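Side-chain contacts in (S)-ureidoglycine--glyoxylate transaminase (Bacillus subtilis, PDB 3ISL), which catalyses the transfer of the amino group of (S)-ureidoglycine to glyoxylate, using pyridoxal 5'-phosphate, in purine catabolism: residues V171-T176 / C180-D185; L56-N61 / E286-R291; A80-P85 / E213-V218; A207-N212 / F249-L254. All blocks are in the same frame, centred on the assembly; numbering follows the deposited sequence.

Interaction 1: V171-T176 / C180-D185; sequences VDAVAT and CEVKVD. With PLP (pyridoxal-5'-phosphate), chain C.
Thr176 O takes a bond from Cys180 N, 3.0 Å long and nearly straight (172° at the hydrogen). The N-H lies in the carbonyl plane. This bond closes the turn between the two segments. Next to it the side chains meet at Thr176 CB and Cys180 CB, 4.0 Å apart. Val182 crosses Thr176 at about a right angle and sets CG1 against the threonine OG1 at 3.8 Å. The hydroxyl has its main polar partner in His144. Ala173 CB touches the other branch of Val182, CG2.

The opposite side of 171-176 belongs to the cofactor site. Asp172 OD2 stands 2.8 Å from PLP N1, the place of the aspartate that faces the pyridine nitrogen in fold-type I enzymes. Asp172 OD1 accepts from Val174 N at 3.0 Å, an Asx turn that fixes the rotation of the carboxylate. Val174 points CG1 away from its own N (chi1 154°), which lays that methyl against the pyridine ring, 3.8 Å from PLP C5.

Strand 168-172 runs in the central sheet between strands 139-143 and 191-193. Helix 71-82 packs on Asp172 and Val174, and Ile152 of strand 151-152 touches both Thr176 and Cys180.

Interaction 2: L56-N61 / E286-R291; sequences LFQTKN and EGLETR
A Schellman motif ends helix 40-56 at Gln58, and the side chain of this residue meets Leu288 in the first turn of helix 288-308. The two side chains come from opposite directions. Leu288 CD1 does the touching: it lies 3.9 Å from Gln58 CG and 3.9 Å from Gln58 OE1. The same methyl rests 3.9 Å from the carbonyl oxygen Leu56 O, while Leu288 CD2 approaches Leu56 CD2 at 4.3 Å. Gln58 CG is set opposite its own carbonyl carbon (chi1 -54°). From there the chain runs out extended and carries the amide past the leucine.

Beyond Leu288 a water donates to Gln58 OE1 at 3.0 Å. It also lies close to Glu289 OE1, but that contact is too short to be taken as certain. Gly287, with positive phi, is the N-cap of the second helix. Arg291 NH1 forms a salt bridge with Glu286 OE1 (2.8 Å), tilted 30° from the guanidinium plane. The guanidinium also bonds Gly178 O and Cys199 O.

The direct contact is van der Waals packing of leucine methyls on the methylene of Gln58, with Gln58 OE1 and Leu56 O also bordering Leu288 CD1. A polar link through the water is likely, but its Glu289 leg remains doubtful.

Interaction 3: A80-P85 / E213-V218; sequences ASVIEP and ERVADV
Val82 ends helix 71-82, and its CA comes 6.4 Å from the CA of Val218 on helix 213-220; the next residue, Ile83, already leaves helical geometry. A single methyl carries the contact. Val82 CG2 reaches Val215 CG1 at 3.9 Å and Val218 CG1 at the same distance. These two valines are three residues apart, so they stand about one turn from each other on the same side of their helix. Both place CG1 opposite the backbone N (chi1 -177° for Val215, 166° for Val218), and both cross Val82 at about a right angle. Val218 CG1 also comes 4.2 Å from Val82 CA, so it lies against the backbone at the helix end as well.

The surface joined here is purely aliphatic and lies away from the cofactor. Val82 rests too on Leu168 and Ile170 of strand 168-172 and on Ile139 of strand 139-143. Polar groups work around the patch: Val82 O accepts from Lys138, Ile83 O from Arg222, and Arg214 forms salt bridges with Asp166 and Asp190.

Helix 213-220 directly follows strand 206-211. Two helices pack together here against the central sheet, with Val82 on its inner strands, as expected in the large alpha/beta domain of a class-V aminotransferase.

Interaction 4: A207-N212 / F249-L254; sequences APITYN and FDLSQL
Leu251, in the first turn of helix 251-257, packs on strand 206-211 of the central sheet in this fold-type I enzyme. Leu251 CB lies 4.1 Å from Tyr211 OH. Chi1 of -60° turns CG away from the carbonyl carbon; both methyls then reach Ile209, and one also meets the Tyr211 ring. Leu251 CD1 comes 3.9 Å from Tyr211 CE2 and 4.1 Å from Ile209 CD1. Leu251 CD2 meets Ile209 CD1 more closely, at 3.7 Å. Ile209 and Leu251 reach each other tip to tip, whereas Tyr211 and Leu251 slide past in opposite directions, with Leu251 CD1 oblique to the ring.

The hydroxyl of Tyr211 bonds Glu255 and Tyr65. Its ring also meets that of Trp63, the planes nearly parallel. Ala77 and Ser81 of helix 71-82 touch Leu251 too, so the leucine is enclosed by strand and helices together.

Just before it, Asp250 is the N-cap of the helix. Asp250 OD2 takes a weak bond from Ser252 N at 3.1 Å. Asp250 OD1 forms a salt bridge with Arg107 of the second subunit, and Phe249 stacks on Phe249 of that subunit. Within the helix start, Gln253 NE2 donates to Asp250 OD1 at 2.8 Å, coming in 41° out of the carboxylate plane.

Overall arrangement
From the N terminus, interaction 2 opens first, at 56-61, and interaction 3 next, at 80-85. Interaction 1 then opens and closes within a tight turn, nested inside both. Interaction 4 opens at 207-212, before interaction 3 closes at 213-218, so these two loops cross. Interaction 4 closes at 249-254. Interaction 2 closes last, at 286-291, and encloses the other three. Asp185 bonds Thr59 and the backbone of Lys60, which ties interaction 1 to interaction 2. Asn61 and Thr210 tie interaction 2 to interaction 4. Ala216 packs on the Tyr211 ring between interactions 3 and 4. Together they connect the sheet, its flanking helices and the start of helix 288-308.

Interaction 1: V171-T176 / C180-D185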
loop_
_atom_site.group_PDB
_atom_site.type_symbol
_atom_site.label_atom_id
_atom_site.label_comp_id
_atom_site.label_asym_id
_atom_site.label_seq_id
_atom_site.Cartn_x
_atom_site.Cartn_y
_atom_site.Cartn_z
ATOM N N VAL A 171 -12.319 -15.579 4.893
ATOM C CA VAL A 171 -11.268 -16.490 4.505
ATOM C C VAL A 171 -10.018 -15.750 4.028
ATOM O O VAL A 171 -10.099 -14.871 3.240
ATOM C CB VAL A 171 -11.768 -17.539 3.414
ATOM C CG1 VAL A 171 -10.576 -18.329 2.841
ATOM C CG2 VAL A 171 -12.756 -18.550 4.049
ATOM N N ASP A 172 -8.845 -16.108 4.550
ATOM C CA ASP A 172 -7.621 -15.571 4.008
ATOM C C ASP A 172 -7.262 -16.529 2.850
ATOM O O ASP A 172 -6.846 -17.675 3.108
ATOM C CB ASP A 172 -6.575 -15.516 5.160
ATOM C CG ASP A 172 -5.126 -15.509 4.699
ATOM O OD1 ASP A 172 -4.789 -15.682 3.523
ATOM O OD2 ASP A 172 -4.274 -15.395 5.566
ATOM N N ALA A 173 -7.485 -16.098 1.588
ATOM C CA ALA A 173 -7.086 -16.888 0.408
ATOM C C ALA A 173 -5.806 -16.281 -0.235
ATOM O O ALA A 173 -5.621 -16.335 -1.433
ATOM C CB ALA A 173 -8.252 -17.026 -0.618
ATOM N N VAL A 174 -4.937 -15.688 0.566
ATOM C CA VAL A 174 -3.843 -14.882 0.038
ATOM C C VAL A 174 -2.862 -15.762 -0.786
ATOM O O VAL A 174 -2.364 -15.347 -1.814
ATOM C CB VAL A 174 -3.115 -14.123 1.192
ATOM C CG1 VAL A 174 -1.687 -13.822 0.822
ATOM C CG2 VAL A 174 -3.888 -12.843 1.641
ATOM N N ALA A 175 -2.573 -16.962 -0.284
ATOM C CA ALA A 175 -1.619 -17.839 -0.911
ATOM C C ALA A 175 -2.230 -18.707 -1.975
ATOM O O ALA A 175 -1.493 -19.393 -2.659
ATOM C CB ALA A 175 -0.994 -18.773 0.135
ATOM N N THR A 176 -3.544 -18.839 -1.993
ATOM C CA THR A 176 -4.201 -19.786 -2.923
ATOM C C THR A 176 -4.835 -19.055 -4.121
ATOM O O THR A 176 -4.930 -19.618 -5.196
ATOM C CB THR A 176 -5.277 -20.652 -2.245
ATOM O OG1 THR A 176 -6.168 -19.767 -1.601
ATOM C CG2 THR A 176 -4.627 -21.534 -1.180
ATOM N N CYS A 180 -4.771 -22.137 -6.804
ATOM C CA CYS A 180 -5.605 -23.260 -6.373
ATOM C C CYS A 180 -7.030 -22.790 -6.426
ATOM O O CYS A 180 -7.311 -21.588 -6.221
ATOM C CB CYS A 180 -5.338 -23.681 -4.889
ATOM S SG CYS A 180 -3.559 -23.731 -4.465
ATOM N N GLU A 181 -7.944 -23.752 -6.542
ATOM C CA GLU A 181 -9.352 -23.420 -6.654
ATOM C C GLU A 181 -9.746 -22.562 -5.487
ATOM O O GLU A 181 -9.488 -22.934 -4.370
ATOM C CB GLU A 181 -10.185 -24.695 -6.565
ATOM C CG GLU A 181 -10.777 -25.083 -7.834
ATOM C CD GLU A 181 -11.700 -26.246 -7.611
ATOM O OE1 GLU A 181 -12.081 -26.508 -6.424
ATOM O OE2 GLU A 181 -11.995 -26.926 -8.617
ATOM N N VAL A 182 -10.366 -21.426 -5.746
ATOM C CA VAL A 182 -11.153 -20.769 -4.699
ATOM C C VAL A 182 -12.553 -20.452 -5.187
ATOM O O VAL A 182 -12.721 -19.850 -6.213
ATOM C CB VAL A 182 -10.403 -19.698 -3.804
ATOM C CG1 VAL A 182 -8.966 -19.491 -4.110
ATOM C CG2 VAL A 182 -11.227 -18.475 -3.300
ATOM N N LYS A 183 -13.569 -20.921 -4.482
ATOM C CA LYS A 183 -14.878 -20.765 -5.066
ATOM C C LYS A 183 -15.717 -20.063 -4.023
ATOM O O LYS A 183 -16.304 -20.713 -3.167
ATOM C CB LYS A 183 -15.439 -22.164 -5.496
ATOM C CG LYS A 183 -14.536 -22.979 -6.448
ATOM C CD LYS A 183 -15.157 -24.446 -6.587
ATOM C CE LYS A 183 -15.131 -24.997 -8.035
ATOM N NZ LYS A 183 -15.824 -26.453 -8.112
ATOM N N VAL A 184 -15.740 -18.733 -4.039
ATOM C CA VAL A 184 -16.432 -18.094 -2.972
ATOM C C VAL A 184 -17.941 -18.288 -2.918
ATOM O O VAL A 184 -18.468 -18.455 -1.806
ATOM C CB VAL A 184 -15.970 -16.620 -2.548
ATOM C CG1 VAL A 184 -14.448 -16.297 -2.748
ATOM C CG2 VAL A 184 -16.990 -15.526 -2.859
ATOM N N ASP A 185 -18.646 -18.236 -4.052
ATOM C CA ASP A 185 -20.088 -18.540 -4.003
ATOM C C ASP A 185 -20.380 -19.970 -3.617
ATOM O O ASP A 185 -21.155 -20.216 -2.666
ATOM C CB ASP A 185 -20.834 -18.146 -5.284
ATOM C CG ASP A 185 -20.900 -16.625 -5.436
ATOM O OD1 ASP A 185 -20.395 -15.935 -4.533
ATOM O OD2 ASP A 185 -21.406 -16.116 -6.433
HETATM N N1 PLP C . -1.710 -14.656 4.687
HETATM C C2 PLP C . -1.113 -15.869 4.105
HETATM C C2A PLP C . -1.731 -17.136 4.068
HETATM C C3 PLP C . 0.165 -15.862 3.533
HETATM O O3 PLP C . 0.718 -16.990 2.983
HETATM C C4 PLP C . 0.929 -14.718 3.457
HETATM C C4A PLP C . 2.353 -14.775 2.779
HETATM C C5 PLP C . 0.402 -13.545 3.983
HETATM C C6 PLP C . -0.885 -13.482 4.607
HETATM C C5A PLP C . 1.289 -12.346 3.930
HETATM O O4P PLP C . 0.656 -11.316 3.329
HETATM P P PLP C . 1.597 -10.055 3.183
HETATM O O1P PLP C . 3.046 -10.368 3.538
HETATM O O2P PLP C . 0.789 -8.974 4.154
HETATM O O3P PLP C . 1.453 -9.456 1.620
#

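Interaction 2: L56-N61 / E286-R291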
loop_
_atom_site.group_PDB
_atom_site.type_symbol
_atom_site.label_atom_id
_atom_site.label_comp_id
_atom_site.label_asym_id
_atom_site.label_seq_id
_atom_site.Cartn_x
_atom_site.Cartn_y
_atom_site.Cartn_z
ATOM N N LEU A 56 -12.206 -13.966 -10.829
ATOM C CA LEU A 56 -11.057 -14.540 -10.203
ATOM C C LEU A 56 -11.544 -15.242 -8.966
ATOM O O LEU A 56 -11.104 -16.316 -8.720
ATOM C CB LEU A 56 -10.102 -13.443 -9.732
ATOM C CG LEU A 56 -8.630 -13.711 -9.425
ATOM C CD1 LEU A 56 -8.063 -12.912 -8.242
ATOM C CD2 LEU A 56 -8.149 -15.080 -9.468
ATOM N N PHE A 57 -12.427 -14.599 -8.185
ATOM C CA PHE A 57 -12.921 -15.190 -6.930
ATOM C C PHE A 57 -14.075 -16.171 -7.089
ATOM O O PHE A 57 -14.518 -16.770 -6.093
ATOM C CB PHE A 57 -13.344 -14.114 -5.916
ATOM C CG PHE A 57 -12.193 -13.455 -5.178
ATOM C CD1 PHE A 57 -11.493 -14.138 -4.154
ATOM C CD2 PHE A 57 -11.881 -12.109 -5.436
ATOM C CE1 PHE A 57 -10.458 -13.506 -3.447
ATOM C CE2 PHE A 57 -10.848 -11.459 -4.739
ATOM C CZ PHE A 57 -10.158 -12.130 -3.734
ATOM N N GLN A 58 -14.538 -16.334 -8.330
ATOM C CA GLN A 58 -15.701 -17.149 -8.696
ATOM C C GLN A 58 -16.879 -16.717 -7.903
ATOM O O GLN A 58 -17.480 -17.539 -7.137
ATOM C CB GLN A 58 -15.414 -18.680 -8.611
ATOM C CG GLN A 58 -14.160 -19.059 -9.455
ATOM C CD GLN A 58 -13.880 -20.584 -9.540
ATOM O OE1 GLN A 58 -12.740 -21.041 -9.387
ATOM N NE2 GLN A 58 -14.919 -21.362 -9.791
ATOM N N THR A 59 -17.240 -15.408 -8.085
ATOM C CA THR A 59 -18.365 -14.846 -7.351
ATOM C C THR A 59 -19.189 -13.842 -8.154
ATOM O O THR A 59 -18.695 -13.190 -9.083
ATOM C CB THR A 59 -17.894 -14.155 -6.056
ATOM O OG1 THR A 59 -19.028 -13.765 -5.310
ATOM C CG2 THR A 59 -17.038 -12.857 -6.346
ATOM N N LYS A 60 -20.456 -13.716 -7.771
ATOM C CA LYS A 60 -21.316 -12.689 -8.322
ATOM C C LYS A 60 -21.346 -11.426 -7.472
ATOM O O LYS A 60 -22.105 -10.479 -7.798
ATOM C CB LYS A 60 -22.745 -13.234 -8.490
ATOM C CG LYS A 60 -22.797 -14.409 -9.460
ATOM C CD LYS A 60 -22.213 -14.053 -10.850
ATOM C CE LYS A 60 -22.232 -15.315 -11.763
ATOM N NZ LYS A 60 -20.983 -15.430 -12.572
ATOM N N ASN A 61 -20.609 -11.426 -6.369
ATOM C CA ASN A 61 -20.695 -10.319 -5.385
ATOM C C ASN A 61 -20.521 -8.960 -6.078
ATOM O O ASN A 61 -19.564 -8.789 -6.874
ATOM C CB ASN A 61 -19.538 -10.405 -4.363
ATOM C CG ASN A 61 -19.734 -11.477 -3.319
ATOM O OD1 ASN A 61 -20.850 -11.913 -3.070
ATOM N ND2 ASN A 61 -18.621 -11.906 -2.678
ATOM N N GLU A 286 -5.278 -17.139 -19.373
ATOM C CA GLU A 286 -4.889 -18.500 -19.178
ATOM C C GLU A 286 -6.112 -19.409 -18.971
ATOM O O GLU A 286 -6.226 -20.505 -19.574
ATOM C CB GLU A 286 -3.878 -18.635 -18.021
ATOM C CG GLU A 286 -3.319 -20.119 -17.949
ATOM C CD GLU A 286 -2.180 -20.319 -16.955
ATOM O OE1 GLU A 286 -1.868 -19.365 -16.206
ATOM O OE2 GLU A 286 -1.539 -21.430 -16.915
ATOM N N GLY A 287 -7.063 -18.954 -18.159
ATOM C CA GLY A 287 -8.146 -19.832 -17.800
ATOM C C GLY A 287 -7.861 -20.324 -16.393
ATOM O O GLY A 287 -6.772 -20.912 -16.117
ATOM N N LEU A 288 -8.836 -20.108 -15.494
ATOM C CA LEU A 288 -8.683 -20.522 -14.111
ATOM C C LEU A 288 -8.403 -22.035 -14.010
ATOM O O LEU A 288 -7.377 -22.461 -13.450
ATOM C CB LEU A 288 -9.938 -20.136 -13.303
ATOM C CG LEU A 288 -10.068 -18.664 -12.946
ATOM C CD1 LEU A 288 -11.251 -18.498 -11.974
ATOM C CD2 LEU A 288 -8.779 -18.209 -12.284
ATOM N N GLU A 289 -9.275 -22.865 -14.586
ATOM C CA GLU A 289 -9.046 -24.321 -14.512
ATOM C C GLU A 289 -7.725 -24.800 -15.171
ATOM O O GLU A 289 -6.982 -25.557 -14.550
ATOM C CB GLU A 289 -10.272 -25.122 -14.981
ATOM C CG GLU A 289 -10.916 -25.913 -13.810
ATOM C CD GLU A 289 -12.106 -25.246 -13.228
ATOM O OE1 GLU A 289 -11.948 -24.185 -12.628
ATOM O OE2 GLU A 289 -13.237 -25.796 -13.343
ATOM N N THR A 290 -7.402 -24.281 -16.375
ATOM C CA THR A 290 -6.092 -24.463 -17.015
ATOM C C THR A 290 -4.973 -24.009 -16.088
ATOM O O THR A 290 -4.016 -24.740 -15.840
ATOM C CB THR A 290 -6.009 -23.676 -18.356
ATOM O OG1 THR A 290 -7.077 -24.091 -19.173
ATOM C CG2 THR A 290 -4.702 -23.922 -19.146
ATOM N N ARG A 291 -5.073 -22.794 -15.558
ATOM C CA ARG A 291 -4.077 -22.354 -14.611
ATOM C C ARG A 291 -3.938 -23.254 -13.395
ATOM O O ARG A 291 -2.815 -23.524 -12.997
ATOM C CB ARG A 291 -4.333 -20.894 -14.187
ATOM C CG ARG A 291 -3.283 -20.322 -13.354
ATOM C CD ARG A 291 -3.474 -18.810 -13.353
ATOM N NE ARG A 291 -2.478 -18.024 -12.624
ATOM C CZ ARG A 291 -1.572 -17.221 -13.225
ATOM N NH1 ARG A 291 -1.509 -17.160 -14.548
ATOM N NH2 ARG A 291 -0.750 -16.463 -12.503
HETATM O O HOH W 1 -12.754 -23.865 -10.300
#

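Interaction 3: A80-P85 / E213-V218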
loop_
_atom_site.group_PDB
_atom_site.type_symbol
_atom_site.label_atom_id
_atom_site.label_comp_id
_atom_site.label_asym_id
_atom_site.label_seq_id
_atom_site.Cartn_x
_atom_site.Cartn_y
_atom_site.Cartn_z
ATOM N N ALA A 80 -11.600 -5.547 10.781
ATOM C CA ALA A 80 -11.931 -4.267 11.424
ATOM C C ALA A 80 -13.382 -3.849 11.149
ATOM O O ALA A 80 -14.069 -3.335 12.029
ATOM C CB ALA A 80 -10.966 -3.146 10.953
ATOM N N SER A 81 -13.845 -4.073 9.935
ATOM C CA SER A 81 -15.116 -3.480 9.541
ATOM C C SER A 81 -16.291 -4.320 10.074
ATOM O O SER A 81 -17.373 -3.827 10.223
ATOM C CB SER A 81 -15.165 -3.319 8.023
ATOM O OG SER A 81 -15.282 -4.613 7.414
ATOM N N VAL A 82 -16.016 -5.562 10.451
ATOM C CA VAL A 82 -17.042 -6.517 10.821
ATOM C C VAL A 82 -17.019 -6.907 12.336
ATOM O O VAL A 82 -17.907 -7.587 12.808
ATOM C CB VAL A 82 -16.892 -7.678 9.809
ATOM C CG1 VAL A 82 -16.469 -8.937 10.394
ATOM C CG2 VAL A 82 -17.998 -7.649 8.734
ATOM N N ILE A 83 -16.041 -6.386 13.098
ATOM C CA ILE A 83 -15.852 -6.712 14.501
ATOM C C ILE A 83 -16.097 -5.544 15.385
ATOM O O ILE A 83 -15.445 -4.517 15.225
ATOM C CB ILE A 83 -14.451 -7.245 14.802
ATOM C CG1 ILE A 83 -14.318 -8.646 14.188
ATOM C CG2 ILE A 83 -14.246 -7.347 16.348
ATOM C CD1 ILE A 83 -12.929 -9.221 14.253
ATOM N N GLU A 84 -17.055 -5.687 16.295
ATOM C CA GLU A 84 -17.235 -4.723 17.396
ATOM C C GLU A 84 -16.726 -5.388 18.688
ATOM O O GLU A 84 -16.791 -6.608 18.811
ATOM C CB GLU A 84 -18.725 -4.364 17.554
ATOM C CG GLU A 84 -19.246 -3.254 16.596
ATOM C CD GLU A 84 -20.777 -3.392 16.346
ATOM O OE1 GLU A 84 -21.438 -4.058 17.165
ATOM O OE2 GLU A 84 -21.307 -2.871 15.318
ATOM N N PRO A 85 -16.221 -4.593 19.655
ATOM C CA PRO A 85 -15.746 -5.224 20.884
ATOM C C PRO A 85 -16.761 -6.238 21.390
ATOM O O PRO A 85 -17.963 -5.998 21.260
ATOM C CB PRO A 85 -15.646 -4.022 21.878
ATOM C CG PRO A 85 -15.211 -2.906 20.949
ATOM C CD PRO A 85 -16.111 -3.127 19.724
ATOM N N GLU A 213 -23.630 -9.474 0.476
ATOM C CA GLU A 213 -24.627 -8.566 1.073
ATOM C C GLU A 213 -24.743 -8.818 2.590
ATOM O O GLU A 213 -24.920 -7.870 3.360
ATOM C CB GLU A 213 -25.971 -8.712 0.326
ATOM C CG GLU A 213 -27.240 -8.464 1.178
ATOM C CD GLU A 213 -28.628 -8.407 0.385
ATOM O OE1 GLU A 213 -29.378 -7.414 0.586
ATOM O OE2 GLU A 213 -28.965 -9.344 -0.406
ATOM N N ARG A 214 -24.567 -10.078 3.026
ATOM C CA ARG A 214 -24.433 -10.364 4.484
ATOM C C ARG A 214 -23.334 -9.516 5.119
ATOM O O ARG A 214 -23.570 -8.848 6.127
ATOM C CB ARG A 214 -24.186 -11.853 4.783
ATOM C CG ARG A 214 -25.311 -12.780 4.308
ATOM C CD ARG A 214 -25.647 -13.870 5.359
ATOM N NE ARG A 214 -24.535 -14.762 5.433
ATOM C CZ ARG A 214 -24.022 -15.298 6.519
ATOM N NH1 ARG A 214 -24.564 -15.139 7.694
ATOM N NH2 ARG A 214 -22.950 -16.063 6.375
ATOM N N VAL A 215 -22.140 -9.541 4.516
ATOM C CA VAL A 215 -21.008 -8.678 4.962
ATOM C C VAL A 215 -21.302 -7.174 4.816
ATOM O O VAL A 215 -21.061 -6.402 5.753
ATOM C CB VAL A 215 -19.658 -9.043 4.337
ATOM C CG1 VAL A 215 -18.528 -8.146 4.914
ATOM C CG2 VAL A 215 -19.328 -10.475 4.662
ATOM N N ALA A 216 -21.892 -6.789 3.692
ATOM C CA ALA A 216 -22.115 -5.366 3.404
ATOM C C ALA A 216 -23.143 -4.764 4.389
ATOM O O ALA A 216 -22.930 -3.679 4.909
ATOM C CB ALA A 216 -22.532 -5.110 1.896
ATOM N N ASP A 217 -24.221 -5.491 4.694
ATOM C CA ASP A 217 -25.191 -4.975 5.698
ATOM C C ASP A 217 -24.594 -4.739 7.109
ATOM O O ASP A 217 -24.988 -3.786 7.785
ATOM C CB ASP A 217 -26.429 -5.876 5.773
ATOM C CG ASP A 217 -27.187 -5.905 4.458
ATOM O OD1 ASP A 217 -28.024 -6.771 4.291
ATOM O OD2 ASP A 217 -26.881 -5.085 3.561
ATOM N N VAL A 218 -23.686 -5.604 7.565
ATOM C CA VAL A 218 -23.015 -5.385 8.848
ATOM C C VAL A 218 -22.128 -4.124 8.765
ATOM O O VAL A 218 -22.060 -3.375 9.712
ATOM C CB VAL A 218 -22.155 -6.604 9.238
ATOM C CG1 VAL A 218 -21.183 -6.248 10.384
ATOM C CG2 VAL A 218 -23.021 -7.791 9.583
#

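Interaction 4: A207-N212 / F249-L254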
loop_
_atom_site.group_PDB
_atom_site.type_symbol
_atom_site.label_atom_id
_atom_site.label_comp_id
_atom_site.label_asym_id
_atom_site.label_seq_id
_atom_site.Cartn_x
_atom_site.Cartn_y
_atom_site.Cartn_z
ATOM N N ALA A 207 -4.213 -5.680 -1.942
ATOM C CA ALA A 207 -4.956 -6.785 -1.408
ATOM C C ALA A 207 -6.393 -6.783 -1.996
ATOM O O ALA A 207 -7.239 -6.030 -1.562
ATOM C CB ALA A 207 -4.990 -6.698 0.111
ATOM N N PRO A 208 -6.646 -7.599 -3.008
ATOM C CA PRO A 208 -8.005 -7.768 -3.584
ATOM C C PRO A 208 -8.932 -8.437 -2.569
ATOM O O PRO A 208 -8.564 -9.461 -1.967
ATOM C CB PRO A 208 -7.806 -8.748 -4.762
ATOM C CG PRO A 208 -6.355 -8.856 -4.978
ATOM C CD PRO A 208 -5.637 -8.417 -3.688
ATOM N N ILE A 209 -10.114 -7.875 -2.414
ATOM C CA ILE A 209 -11.090 -8.412 -1.463
ATOM C C ILE A 209 -12.382 -8.598 -2.163
ATOM O O ILE A 209 -12.644 -7.921 -3.145
ATOM C CB ILE A 209 -11.306 -7.522 -0.200
ATOM C CG1 ILE A 209 -11.902 -6.175 -0.566
ATOM C CG2 ILE A 209 -10.005 -7.310 0.557
ATOM C CD1 ILE A 209 -12.238 -5.266 0.697
ATOM N N THR A 210 -13.196 -9.505 -1.648
ATOM C CA THR A 210 -14.547 -9.599 -2.070
ATOM C C THR A 210 -15.427 -9.961 -0.877
ATOM O O THR A 210 -15.008 -10.693 0.054
ATOM C CB THR A 210 -14.729 -10.647 -3.251
ATOM O OG1 THR A 210 -16.026 -10.525 -3.831
ATOM C CG2 THR A 210 -14.491 -12.059 -2.818
ATOM N N TYR A 211 -16.675 -9.516 -0.946
ATOM C CA TYR A 211 -17.654 -9.891 0.053
ATOM C C TYR A 211 -19.089 -9.676 -0.442
ATOM O O TYR A 211 -19.297 -8.975 -1.420
ATOM C CB TYR A 211 -17.391 -9.143 1.350
ATOM C CG TYR A 211 -17.428 -7.644 1.222
ATOM C CD1 TYR A 211 -18.640 -6.922 1.294
ATOM C CD2 TYR A 211 -16.249 -6.928 1.062
ATOM C CE1 TYR A 211 -18.641 -5.498 1.226
ATOM C CE2 TYR A 211 -16.251 -5.547 0.984
ATOM C CZ TYR A 211 -17.433 -4.850 1.040
ATOM O OH TYR A 211 -17.354 -3.503 0.953
ATOM N N ASN A 212 -20.039 -10.339 0.232
ATOM C CA ASN A 212 -21.477 -10.391 -0.136
ATOM C C ASN A 212 -22.305 -9.401 0.651
ATOM O O ASN A 212 -21.760 -8.572 1.387
ATOM C CB ASN A 212 -22.061 -11.842 -0.008
ATOM C CG ASN A 212 -21.982 -12.430 1.435
ATOM O OD1 ASN A 212 -21.717 -11.733 2.405
ATOM N ND2 ASN A 212 -22.228 -13.722 1.550
ATOM N N PHE A 249 -8.766 1.613 6.792
ATOM C CA PHE A 249 -9.415 0.294 6.545
ATOM C C PHE A 249 -10.961 0.287 6.660
ATOM O O PHE A 249 -11.572 -0.776 6.814
ATOM C CB PHE A 249 -8.769 -0.789 7.449
ATOM C CG PHE A 249 -7.268 -0.972 7.231
ATOM C CD1 PHE A 249 -6.714 -0.956 5.933
ATOM C CD2 PHE A 249 -6.419 -1.147 8.320
ATOM C CE1 PHE A 249 -5.329 -1.110 5.728
ATOM C CE2 PHE A 249 -5.027 -1.308 8.134
ATOM C CZ PHE A 249 -4.487 -1.267 6.836
ATOM N N ASP A 250 -11.594 1.478 6.593
ATOM C CA ASP A 250 -13.065 1.604 6.718
ATOM C C ASP A 250 -13.774 1.194 5.383
ATOM O O ASP A 250 -13.925 2.030 4.467
ATOM C CB ASP A 250 -13.452 3.036 7.168
ATOM C CG ASP A 250 -14.982 3.192 7.496
ATOM O OD1 ASP A 250 -15.352 4.239 8.127
ATOM O OD2 ASP A 250 -15.791 2.265 7.145
ATOM N N LEU A 251 -14.172 -0.080 5.263
ATOM C CA LEU A 251 -14.767 -0.592 3.994
ATOM C C LEU A 251 -16.035 0.159 3.568
ATOM O O LEU A 251 -16.405 0.157 2.406
ATOM C CB LEU A 251 -15.050 -2.120 4.060
ATOM C CG LEU A 251 -13.843 -3.021 4.312
ATOM C CD1 LEU A 251 -14.233 -4.473 4.179
ATOM C CD2 LEU A 251 -12.627 -2.719 3.398
ATOM N N SER A 252 -16.712 0.760 4.551
ATOM C CA SER A 252 -17.922 1.575 4.343
ATOM C C SER A 252 -17.632 2.861 3.559
ATOM O O SER A 252 -18.493 3.335 2.812
ATOM C CB SER A 252 -18.528 1.998 5.679
ATOM O OG SER A 252 -19.762 2.584 5.424
ATOM N N GLN A 253 -16.449 3.435 3.796
ATOM C CA GLN A 253 -15.948 4.547 3.007
ATOM C C GLN A 253 -15.319 4.017 1.735
ATOM O O GLN A 253 -15.493 4.636 0.676
ATOM C CB GLN A 253 -14.924 5.368 3.789
ATOM C CG GLN A 253 -15.500 5.932 5.095
ATOM C CD GLN A 253 -14.534 6.851 5.775
ATOM O OE1 GLN A 253 -14.330 7.990 5.329
ATOM N NE2 GLN A 253 -13.952 6.389 6.890
ATOM N N LEU A 254 -14.605 2.884 1.826
ATOM C CA LEU A 254 -14.003 2.261 0.626
ATOM C C LEU A 254 -15.050 1.800 -0.425
ATOM O O LEU A 254 -14.761 1.810 -1.642
ATOM C CB LEU A 254 -13.016 1.161 1.000
ATOM C CG LEU A 254 -11.729 1.871 1.432
ATOM C CD1 LEU A 254 -10.826 1.012 2.283
ATOM C CD2 LEU A 254 -10.999 2.401 0.182
#